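Local coordinates for cobalamin biosynthesis protein CobN (Mycobacterium tuberculosis, PDB 7C6O) that probably serves as the large, catalytic subunit of cobaltochelatase, the ATP-dependent enzyme that inserts cobalt into the corrin ring during cobalamin biosynthesis, at residues Pro282-Arg293 with Gly319-Glu330; Arg345-His356 with Asp578-Leu586. All blocks are in the same frame, centred on the assembly; numbering follows the deposited sequence.

Contact 1. Residues Pro282-Arg293 with Gly319-Glu330; sequences PILQGLCLTSPR and GRIITVPFSFKE
R320 reaches Q285 with an extended chain, and its NH1 meets Q285 OE1 at 2.7 Å. The amide and guanidinium planes are only 26° apart, and the bond uses a lone pair of OE1 in the carbonyl plane. Both groups are held further by V251 O, which accepts from R320 NH1 and Q285 NE2. On the other face of the sheet L284 and I321 run alongside each other in the same direction, L284 CG 4.0 Å from I321 CB. Strands 283-289 and 321-330 are parallel neighbours in a mixed sheet, joined by backbone hydrogen bonds such as I321 N to I283 O (2.8 Å); helices 293-298 and 305-313 between them make this a beta-alpha-beta crossover. Beta bulges between Q285 and L287, and again between L287 and C288, shift the register. Near the first, T323 OG1 donates to Q285 O at 2.7 Å from above the carbonyl plane, while T323 N binds the same oxygen. C288 SG sits obliquely to the F326 ring, 4.1 Å from its centroid. Farther along, L289 CD1 touches F328 CE1 at 3.5 Å. With CG anti to the backbone N (chi1 -173°), R293 runs extended across a face of F328, CG 3.8 Å from the ring centroid in a CH-pi contact, and NH2 forms a salt bridge with D342.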
loop_
_atom_site.group_PDB
_atom_site.type_symbol
_atom_site.label_atom_id
_atom_site.label_comp_id
_atom_site.label_asym_id
_atom_site.label_seq_id
_atom_site.Cartn_x
_atom_site.Cartn_y
_atom_site.Cartn_z
ATOM N N PRO A 282 -11.770 4.673 -18.880
ATOM C CA PRO A 282 -11.428 3.852 -17.713
ATOM C C PRO A 282 -11.173 2.411 -18.122
ATOM O O PRO A 282 -11.903 1.835 -18.934
ATOM C CB PRO A 282 -12.666 3.970 -16.816
ATOM C CG PRO A 282 -13.360 5.204 -17.278
ATOM C CD PRO A 282 -13.109 5.270 -18.753
ATOM N N ILE A 283 -10.118 1.836 -17.558
ATOM C CA ILE A 283 -9.715 0.461 -17.831
ATOM C C ILE A 283 -9.746 -0.280 -16.502
ATOM O O ILE A 283 -8.939 0.004 -15.607
ATOM C CB ILE A 283 -8.327 0.389 -18.482
ATOM C CG1 ILE A 283 -8.312 1.196 -19.785
ATOM C CG2 ILE A 283 -7.919 -1.060 -18.725
ATOM C CD1 ILE A 283 -6.967 1.216 -20.491
ATOM N N LEU A 284 -10.675 -1.221 -16.364
ATOM C CA LEU A 284 -10.934 -1.890 -15.097
ATOM C C LEU A 284 -10.514 -3.348 -15.193
ATOM O O LEU A 284 -10.873 -4.038 -16.151
ATOM C CB LEU A 284 -12.415 -1.793 -14.720
ATOM C CG LEU A 284 -13.016 -0.389 -14.606
ATOM C CD1 LEU A 284 -13.522 0.119 -15.958
ATOM C CD2 LEU A 284 -14.130 -0.359 -13.575
ATOM N N GLN A 285 -9.758 -3.813 -14.200
ATOM C CA GLN A 285 -9.362 -5.215 -14.146
ATOM C C GLN A 285 -10.485 -6.024 -13.507
ATOM O O GLN A 285 -10.748 -5.898 -12.306
ATOM C CB GLN A 285 -8.061 -5.388 -13.368
ATOM C CG GLN A 285 -7.454 -6.778 -13.507
ATOM C CD GLN A 285 -6.615 -6.920 -14.765
ATOM O OE1 GLN A 285 -5.968 -5.970 -15.196
ATOM N NE2 GLN A 285 -6.624 -8.108 -15.361
ATOM N N GLY A 286 -11.159 -6.841 -14.311
ATOM C CA GLY A 286 -12.095 -7.809 -13.780
ATOM C C GLY A 286 -11.357 -9.084 -13.444
ATOM O O GLY A 286 -10.789 -9.725 -14.332
ATOM N N LEU A 287 -11.340 -9.460 -12.170
ATOM C CA LEU A 287 -10.479 -10.547 -11.726
ATOM C C LEU A 287 -11.078 -11.896 -12.112
ATOM O O LEU A 287 -12.278 -12.132 -11.938
ATOM C CB LEU A 287 -10.257 -10.464 -10.217
ATOM C CG LEU A 287 -9.720 -9.125 -9.699
ATOM C CD1 LEU A 287 -9.596 -9.147 -8.186
ATOM C CD2 LEU A 287 -8.380 -8.780 -10.344
ATOM N N CYS A 288 -10.237 -12.769 -12.656
ATOM C CA CYS A 288 -10.602 -14.138 -13.012
ATOM C C CYS A 288 -9.621 -15.043 -12.276
ATOM O O CYS A 288 -8.507 -15.274 -12.754
ATOM C CB CYS A 288 -10.543 -14.356 -14.519
ATOM S SG CYS A 288 -11.646 -13.290 -15.458
ATOM N N LEU A 289 -10.028 -15.542 -11.115
ATOM C CA LEU A 289 -9.091 -16.230 -10.242
ATOM C C LEU A 289 -8.683 -17.573 -10.831
ATOM O O LEU A 289 -9.502 -18.299 -11.401
ATOM C CB LEU A 289 -9.699 -16.429 -8.856
ATOM C CG LEU A 289 -10.166 -15.149 -8.161
ATOM C CD1 LEU A 289 -10.397 -15.398 -6.680
ATOM C CD2 LEU A 289 -9.164 -14.022 -8.371
ATOM N N THR A 290 -7.396 -17.894 -10.700
ATOM C CA THR A 290 -6.883 -19.211 -11.055
ATOM C C THR A 290 -7.045 -20.217 -9.925
ATOM O O THR A 290 -6.331 -21.225 -9.885
ATOM C CB THR A 290 -5.412 -19.114 -11.467
ATOM O OG1 THR A 290 -4.635 -18.639 -10.363
ATOM C CG2 THR A 290 -5.253 -18.158 -12.634
ATOM N N SER A 291 -7.966 -19.948 -9.005
ATOM C CA SER A 291 -8.304 -20.797 -7.878
ATOM C C SER A 291 -9.814 -20.980 -7.833
ATOM O O SER A 291 -10.557 -20.135 -8.344
ATOM C CB SER A 291 -7.802 -20.186 -6.561
ATOM O OG SER A 291 -8.130 -18.810 -6.488
ATOM N N PRO A 292 -10.296 -22.075 -7.248
ATOM C CA PRO A 292 -11.736 -22.363 -7.297
ATOM C C PRO A 292 -12.539 -21.441 -6.393
ATOM O O PRO A 292 -12.043 -20.895 -5.405
ATOM C CB PRO A 292 -11.821 -23.816 -6.820
ATOM C CG PRO A 292 -10.620 -23.988 -5.954
ATOM C CD PRO A 292 -9.541 -23.152 -6.582
ATOM N N ARG A 293 -13.819 -21.288 -6.742
ATOM C CA ARG A 293 -14.671 -20.348 -6.020
ATOM C C ARG A 293 -14.891 -20.767 -4.571
ATOM O O ARG A 293 -14.984 -19.904 -3.690
ATOM C CB ARG A 293 -16.014 -20.191 -6.732
ATOM C CG ARG A 293 -16.893 -19.095 -6.137
ATOM C CD ARG A 293 -18.240 -19.020 -6.834
ATOM N NE ARG A 293 -19.057 -17.915 -6.335
ATOM C CZ ARG A 293 -19.851 -17.994 -5.272
ATOM N NH1 ARG A 293 -19.936 -19.125 -4.584
ATOM N NH2 ARG A 293 -20.559 -16.939 -4.892
ATOM N N GLY A 319 -2.115 1.607 -14.650
ATOM C CA GLY A 319 -3.180 2.525 -14.294
ATOM C C GLY A 319 -4.569 1.927 -14.339
ATOM O O GLY A 319 -5.552 2.667 -14.429
ATOM N N ARG A 320 -4.681 0.606 -14.282
ATOM C CA ARG A 320 -5.981 -0.045 -14.302
ATOM C C ARG A 320 -6.671 0.080 -12.947
ATOM O O ARG A 320 -6.024 0.134 -11.898
ATOM C CB ARG A 320 -5.835 -1.519 -14.676
ATOM C CG ARG A 320 -5.337 -1.750 -16.091
ATOM C CD ARG A 320 -5.118 -3.229 -16.360
ATOM N NE ARG A 320 -4.565 -3.464 -17.691
ATOM C CZ ARG A 320 -4.237 -4.662 -18.168
ATOM N NH1 ARG A 320 -4.406 -5.747 -17.423
ATOM N NH2 ARG A 320 -3.737 -4.774 -19.391
ATOM N N ILE A 321 -8.000 0.131 -12.985
ATOM C CA ILE A 321 -8.817 0.117 -11.777
ATOM C C ILE A 321 -9.031 -1.328 -11.346
ATOM O O ILE A 321 -9.493 -2.160 -12.136
ATOM C CB ILE A 321 -10.158 0.825 -12.024
ATOM C CG1 ILE A 321 -9.929 2.251 -12.530
ATOM C CG2 ILE A 321 -11.010 0.822 -10.769
ATOM C CD1 ILE A 321 -11.203 2.954 -12.952
ATOM N N ILE A 322 -8.702 -1.631 -10.095
ATOM C CA ILE A 322 -8.835 -2.983 -9.560
ATOM C C ILE A 322 -10.257 -3.163 -9.040
ATOM O O ILE A 322 -10.704 -2.411 -8.168
ATOM C CB ILE A 322 -7.804 -3.241 -8.449
ATOM C CG1 ILE A 322 -6.385 -2.941 -8.947
ATOM C CG2 ILE A 322 -7.919 -4.665 -7.928
ATOM C CD1 ILE A 322 -5.967 -3.766 -10.140
ATOM N N THR A 323 -10.971 -4.152 -9.558
ATOM C CA THR A 323 -12.345 -4.423 -9.137
ATOM C C THR A 323 -12.383 -5.742 -8.360
ATOM O O THR A 323 -11.641 -5.872 -7.378
ATOM C CB THR A 323 -13.289 -4.381 -10.336
ATOM O OG1 THR A 323 -13.126 -5.561 -11.137
ATOM C CG2 THR A 323 -13.025 -3.139 -11.188
ATOM N N VAL A 324 -13.244 -6.689 -8.719
ATOM C CA VAL A 324 -13.512 -7.868 -7.898
ATOM C C VAL A 324 -13.469 -9.112 -8.783
ATOM O O VAL A 324 -13.451 -8.984 -10.016
ATOM C CB VAL A 324 -14.866 -7.733 -7.177
ATOM C CG1 VAL A 324 -14.904 -6.465 -6.328
ATOM C CG2 VAL A 324 -16.018 -7.753 -8.173
ATOM N N PRO A 325 -13.454 -10.325 -8.220
ATOM C CA PRO A 325 -13.449 -11.528 -9.070
ATOM C C PRO A 325 -14.853 -11.874 -9.543
ATOM O O PRO A 325 -15.769 -12.033 -8.734
ATOM C CB PRO A 325 -12.894 -12.622 -8.147
ATOM C CG PRO A 325 -12.452 -11.920 -6.885
ATOM C CD PRO A 325 -13.272 -10.678 -6.804
ATOM N N PHE A 326 -15.025 -11.992 -10.862
ATOM C CA PHE A 326 -16.310 -12.395 -11.417
ATOM C C PHE A 326 -16.304 -13.800 -12.005
ATOM O O PHE A 326 -17.365 -14.282 -12.415
ATOM C CB PHE A 326 -16.776 -11.397 -12.489
ATOM C CG PHE A 326 -16.028 -11.496 -13.789
ATOM C CD1 PHE A 326 -14.819 -10.844 -13.960
ATOM C CD2 PHE A 326 -16.549 -12.224 -14.850
ATOM C CE1 PHE A 326 -14.135 -10.925 -15.158
ATOM C CE2 PHE A 326 -15.868 -12.310 -16.051
ATOM C CZ PHE A 326 -14.660 -11.661 -16.207
ATOM N N SER A 327 -15.151 -14.466 -12.064
ATOM C CA SER A 327 -15.096 -15.849 -12.518
ATOM C C SER A 327 -13.967 -16.559 -11.787
ATOM O O SER A 327 -13.047 -15.927 -11.261
ATOM C CB SER A 327 -14.906 -15.952 -14.038
ATOM O OG SER A 327 -13.597 -15.581 -14.422
ATOM N N PHE A 328 -14.056 -17.887 -11.750
ATOM C CA PHE A 328 -13.164 -18.704 -10.940
ATOM C C PHE A 328 -12.796 -19.969 -11.699
ATOM O O PHE A 328 -13.635 -20.564 -12.382
ATOM C CB PHE A 328 -13.810 -19.059 -9.593
ATOM C CG PHE A 328 -14.230 -17.853 -8.795
ATOM C CD1 PHE A 328 -13.388 -17.309 -7.839
ATOM C CD2 PHE A 328 -15.458 -17.251 -9.019
ATOM C CE1 PHE A 328 -13.768 -16.192 -7.114
ATOM C CE2 PHE A 328 -15.841 -16.131 -8.302
ATOM C CZ PHE A 328 -14.996 -15.604 -7.348
ATOM N N LYS A 329 -11.536 -20.372 -11.565
ATOM C CA LYS A 329 -10.997 -21.514 -12.290
ATOM C C LYS A 329 -11.504 -22.807 -11.666
ATOM O O LYS A 329 -11.321 -23.040 -10.466
ATOM C CB LYS A 329 -9.471 -21.451 -12.276
ATOM C CG LYS A 329 -8.747 -22.685 -12.783
ATOM C CD LYS A 329 -7.268 -22.368 -12.991
ATOM C CE LYS A 329 -6.450 -23.608 -13.302
ATOM N NZ LYS A 329 -6.340 -24.519 -12.129
ATOM N N GLU A 330 -12.149 -23.644 -12.474
ATOM C CA GLU A 330 -12.640 -24.941 -12.034
ATOM C C GLU A 330 -12.073 -26.024 -12.941
ATOM O O GLU A 330 -11.905 -25.812 -14.147
ATOM C CB GLU A 330 -14.172 -24.979 -12.037
ATOM C CG GLU A 330 -14.825 -23.823 -11.275
ATOM C CD GLU A 330 -14.557 -23.861 -9.775
ATOM O OE1 GLU A 330 -14.238 -24.947 -9.247
ATOM O OE2 GLU A 330 -14.672 -22.800 -9.122
HETATM O O HOH W 1 -8.209 3.257 -15.783
HETATM O O HOH W 2 -4.002 -22.558 -10.458
#

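Contact 2. Residues Arg345-His356 with Asp578-Leu586; sequences RCARVAGLAVRH and DAALGDLPL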
loop_
_atom_site.group_PDB
_atom_site.type_symbol
_atom_site.label_atom_id
_atom_site.label_comp_id
_atom_site.label_asym_id
_atom_site.label_seq_id
_atom_site.Cartn_x
_atom_site.Cartn_y
_atom_site.Cartn_z
ATOM N N ARG A 345 -21.200 -11.208 -8.723
ATOM C CA ARG A 345 -19.964 -10.455 -8.910
ATOM C C ARG A 345 -19.865 -9.878 -10.317
ATOM O O ARG A 345 -19.250 -8.823 -10.507
ATOM C CB ARG A 345 -18.755 -11.338 -8.605
ATOM C CG ARG A 345 -18.584 -11.707 -7.131
ATOM C CD ARG A 345 -18.139 -10.510 -6.284
ATOM N NE ARG A 345 -19.264 -9.691 -5.835
ATOM C CZ ARG A 345 -19.138 -8.541 -5.180
ATOM N NH1 ARG A 345 -17.933 -8.062 -4.898
ATOM N NH2 ARG A 345 -20.218 -7.864 -4.809
ATOM N N CYS A 346 -20.453 -10.553 -11.309
ATOM C CA CYS A 346 -20.546 -9.967 -12.642
ATOM C C CYS A 346 -21.290 -8.641 -12.599
ATOM O O CYS A 346 -20.917 -7.686 -13.291
ATOM C CB CYS A 346 -21.243 -10.932 -13.602
ATOM S SG CYS A 346 -20.216 -12.297 -14.184
ATOM N N ALA A 347 -22.342 -8.562 -11.781
ATOM C CA ALA A 347 -23.103 -7.323 -11.661
ATOM C C ALA A 347 -22.261 -6.210 -11.048
ATOM O O ALA A 347 -22.379 -5.045 -11.447
ATOM C CB ALA A 347 -24.365 -7.564 -10.831
ATOM N N ARG A 348 -21.407 -6.547 -10.080
ATOM C CA ARG A 348 -20.542 -5.537 -9.477
ATOM C C ARG A 348 -19.523 -5.019 -10.484
ATOM O O ARG A 348 -19.301 -3.807 -10.588
ATOM C CB ARG A 348 -19.843 -6.107 -8.243
ATOM C CG ARG A 348 -18.791 -5.180 -7.642
ATOM C CD ARG A 348 -19.413 -3.975 -6.938
ATOM N NE ARG A 348 -20.119 -4.354 -5.715
ATOM C CZ ARG A 348 -21.434 -4.255 -5.542
ATOM N NH1 ARG A 348 -22.203 -3.774 -6.511
ATOM N NH2 ARG A 348 -21.983 -4.630 -4.394
ATOM N N VAL A 349 -18.887 -5.923 -11.235
ATOM C CA VAL A 349 -17.930 -5.496 -12.255
ATOM C C VAL A 349 -18.636 -4.690 -13.338
ATOM O O VAL A 349 -18.172 -3.617 -13.742
ATOM C CB VAL A 349 -17.193 -6.708 -12.851
ATOM C CG1 VAL A 349 -16.271 -6.258 -13.976
ATOM C CG2 VAL A 349 -16.405 -7.437 -11.775
ATOM N N ALA A 350 -19.773 -5.199 -13.822
ATOM C CA ALA A 350 -20.531 -4.482 -14.844
ATOM C C ALA A 350 -21.015 -3.134 -14.328
ATOM O O ALA A 350 -20.940 -2.125 -15.040
ATOM C CB ALA A 350 -21.714 -5.329 -15.314
ATOM N N GLY A 351 -21.517 -3.098 -13.091
ATOM C CA GLY A 351 -21.982 -1.840 -12.530
ATOM C C GLY A 351 -20.868 -0.822 -12.400
ATOM O O GLY A 351 -21.028 0.342 -12.775
ATOM N N LEU A 352 -19.716 -1.251 -11.877
ATOM C CA LEU A 352 -18.569 -0.353 -11.776
ATOM C C LEU A 352 -18.165 0.188 -13.141
ATOM O O LEU A 352 -17.876 1.381 -13.281
ATOM C CB LEU A 352 -17.393 -1.074 -11.122
ATOM C CG LEU A 352 -17.488 -1.317 -9.615
ATOM C CD1 LEU A 352 -16.413 -2.299 -9.168
ATOM C CD2 LEU A 352 -17.353 -0.001 -8.866
ATOM N N ALA A 353 -18.136 -0.676 -14.159
ATOM C CA ALA A 353 -17.735 -0.228 -15.489
ATOM C C ALA A 353 -18.717 0.793 -16.049
ATOM O O ALA A 353 -18.306 1.815 -16.613
ATOM C CB ALA A 353 -17.610 -1.426 -16.431
ATOM N N VAL A 354 -20.019 0.537 -15.899
ATOM C CA VAL A 354 -21.027 1.444 -16.443
ATOM C C VAL A 354 -21.002 2.781 -15.711
ATOM O O VAL A 354 -21.076 3.844 -16.336
ATOM C CB VAL A 354 -22.420 0.787 -16.388
ATOM C CG1 VAL A 354 -23.514 1.808 -16.688
ATOM C CG2 VAL A 354 -22.495 -0.371 -17.372
ATOM N N ARG A 355 -20.892 2.750 -14.378
ATOM C CA ARG A 355 -20.872 3.991 -13.606
ATOM C C ARG A 355 -19.674 4.857 -13.976
ATOM O O ARG A 355 -19.787 6.087 -14.046
ATOM C CB ARG A 355 -20.859 3.685 -12.107
ATOM C CG ARG A 355 -22.073 2.929 -11.583
ATOM C CD ARG A 355 -23.190 3.844 -11.123
ATOM N NE ARG A 355 -24.187 3.111 -10.345
ATOM C CZ ARG A 355 -24.368 3.249 -9.034
ATOM N NH1 ARG A 355 -23.631 4.109 -8.346
ATOM N NH2 ARG A 355 -25.298 2.534 -8.413
ATOM N N HIS A 356 -18.512 4.239 -14.207
ATOM C CA HIS A 356 -17.344 5.015 -14.614
ATOM C C HIS A 356 -17.515 5.565 -16.023
ATOM O O HIS A 356 -17.143 6.711 -16.298
ATOM C CB HIS A 356 -16.076 4.165 -14.517
ATOM C CG HIS A 356 -15.544 4.025 -13.124
ATOM N ND1 HIS A 356 -16.024 3.088 -12.234
ATOM C CD2 HIS A 356 -14.576 4.707 -12.467
ATOM C CE1 HIS A 356 -15.370 3.196 -11.090
ATOM N NE2 HIS A 356 -14.487 4.170 -11.205
ATOM N N ASP A 578 -17.427 -3.655 0.302
ATOM C CA ASP A 578 -18.252 -3.833 -0.887
ATOM C C ASP A 578 -19.703 -3.457 -0.614
ATOM O O ASP A 578 -20.352 -2.804 -1.442
ATOM C CB ASP A 578 -18.150 -5.274 -1.381
ATOM C CG ASP A 578 -18.930 -5.511 -2.661
ATOM O OD1 ASP A 578 -18.345 -5.348 -3.754
ATOM O OD2 ASP A 578 -20.124 -5.862 -2.573
ATOM N N ALA A 579 -20.232 -3.865 0.543
ATOM C CA ALA A 579 -21.603 -3.517 0.894
ATOM C C ALA A 579 -21.772 -2.010 1.042
ATOM O O ALA A 579 -22.802 -1.449 0.647
ATOM C CB ALA A 579 -22.010 -4.228 2.183
ATOM N N ALA A 580 -20.768 -1.335 1.601
ATOM C CA ALA A 580 -20.876 0.104 1.815
ATOM C C ALA A 580 -20.745 0.873 0.504
ATOM O O ALA A 580 -21.585 1.724 0.187
ATOM C CB ALA A 580 -19.818 0.566 2.819
ATOM N N LEU A 581 -19.704 0.581 -0.278
ATOM C CA LEU A 581 -19.373 1.414 -1.432
ATOM C C LEU A 581 -20.140 1.026 -2.692
ATOM O O LEU A 581 -20.505 1.904 -3.483
ATOM C CB LEU A 581 -17.867 1.356 -1.704
ATOM C CG LEU A 581 -17.320 2.357 -2.724
ATOM C CD1 LEU A 581 -17.693 3.782 -2.327
ATOM C CD2 LEU A 581 -15.809 2.218 -2.844
ATOM N N GLY A 582 -20.387 -0.266 -2.900
ATOM C CA GLY A 582 -21.145 -0.694 -4.068
ATOM C C GLY A 582 -20.450 -0.337 -5.369
ATOM O O GLY A 582 -19.234 -0.497 -5.519
ATOM N N ASP A 583 -21.234 0.162 -6.325
ATOM C CA ASP A 583 -20.738 0.551 -7.640
ATOM C C ASP A 583 -20.222 1.986 -7.692
ATOM O O ASP A 583 -19.852 2.453 -8.776
ATOM C CB ASP A 583 -21.839 0.384 -8.697
ATOM C CG ASP A 583 -22.263 -1.059 -8.889
ATOM O OD1 ASP A 583 -21.457 -1.968 -8.603
ATOM O OD2 ASP A 583 -23.407 -1.282 -9.339
ATOM N N LEU A 584 -20.183 2.692 -6.569
ATOM C CA LEU A 584 -19.841 4.116 -6.581
ATOM C C LEU A 584 -18.394 4.340 -7.001
ATOM O O LEU A 584 -17.482 3.791 -6.368
ATOM C CB LEU A 584 -20.073 4.726 -5.203
ATOM C CG LEU A 584 -21.512 4.996 -4.775
ATOM C CD1 LEU A 584 -21.553 5.321 -3.292
ATOM C CD2 LEU A 584 -22.102 6.135 -5.592
ATOM N N PRO A 585 -18.134 5.128 -8.045
ATOM C CA PRO A 585 -16.750 5.503 -8.354
ATOM C C PRO A 585 -16.137 6.274 -7.195
ATOM O O PRO A 585 -16.787 7.118 -6.574
ATOM C CB PRO A 585 -16.886 6.377 -9.607
ATOM C CG PRO A 585 -18.203 5.970 -10.213
ATOM C CD PRO A 585 -19.087 5.646 -9.043
ATOM N N LEU A 586 -14.877 5.966 -6.897
ATOM C CA LEU A 586 -14.159 6.577 -5.783
ATOM C C LEU A 586 -12.886 7.227 -6.303
ATOM O O LEU A 586 -12.016 6.549 -6.863
ATOM C CB LEU A 586 -13.837 5.541 -4.702
ATOM C CG LEU A 586 -12.987 5.998 -3.511
ATOM C CD1 LEU A 586 -13.660 7.137 -2.759
ATOM C CD2 LEU A 586 -12.692 4.828 -2.571
HETATM O O HOH W 3 -24.332 -3.609 -9.917
HETATM O O HOH W 4 -25.180 0.336 -10.474
HETATM O O HOH W 5 -13.412 4.194 -8.742
HETATM O O HOH W 6 -13.290 6.877 -9.863
#
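D578 receives two arginines from segment 345-356 of helix 343-361, and charge pairing is one of three kinds of interaction that join the segments. R348 grips its carboxylate side-on, NE to OD1 at 2.8 Å and NH2 to OD2 at 2.9 Å, whereas R345 comes end-on through NH1 and NH2. The two guanidinium groups reach each oxygen from opposite faces of the carboxylate plane. Bends at chi2 and chi3 (72° and 69°) fold R348 so that its NH1 also meets D583 OD1 at 2.9 Å, completing a four-residue salt-bridge network; R345 NH1 has M571 O as a further partner. Water adds a second link: D583 OD2 accepts from one water shared with A347 O and from another held by R355 NE. Packing is the third. Helix 576-581 ends in a type II' turn, L581 to L584, with G582 at positive phi, leading into strand 586-591. G582 CA lies over the centre of the R348 guanidinium, D583 CB over that of R355, whose NH1 pairs with D540. P585 CB makes a CH-pi contact on a face of H356; inside the helix, a hydrogen bond from H356 ND1 to L352 O (2.7 Å) orients that imidazole. With four N-H donors, D578 is probably stabilised as a carboxylate, and together with D583 it probably offsets the two arginine charges.

Overall arrangement
Contact 1 closes before contact 2 opens along the chain, and their centres lie about 13 Å apart on the same side of the chain's centre. Contact 1 belongs to a mixed seven-stranded sheet; after strand 321-331 the chain turns through strand 337-341 into helix 343-361, which carries the first segment of contact 2. This helix packs back on the sheet, with V324 CG2 3.6 Å from V349 CG2 and F326 CD2 3.7 Å from C346 SG. Elsewhere on its surface it meets residues 578-586, which lead into strand 586-591 of a separate eight-stranded mixed sheet. The helix therefore bridges two sheets of the large subunit, joining parts of the sequence over 220 residues apart.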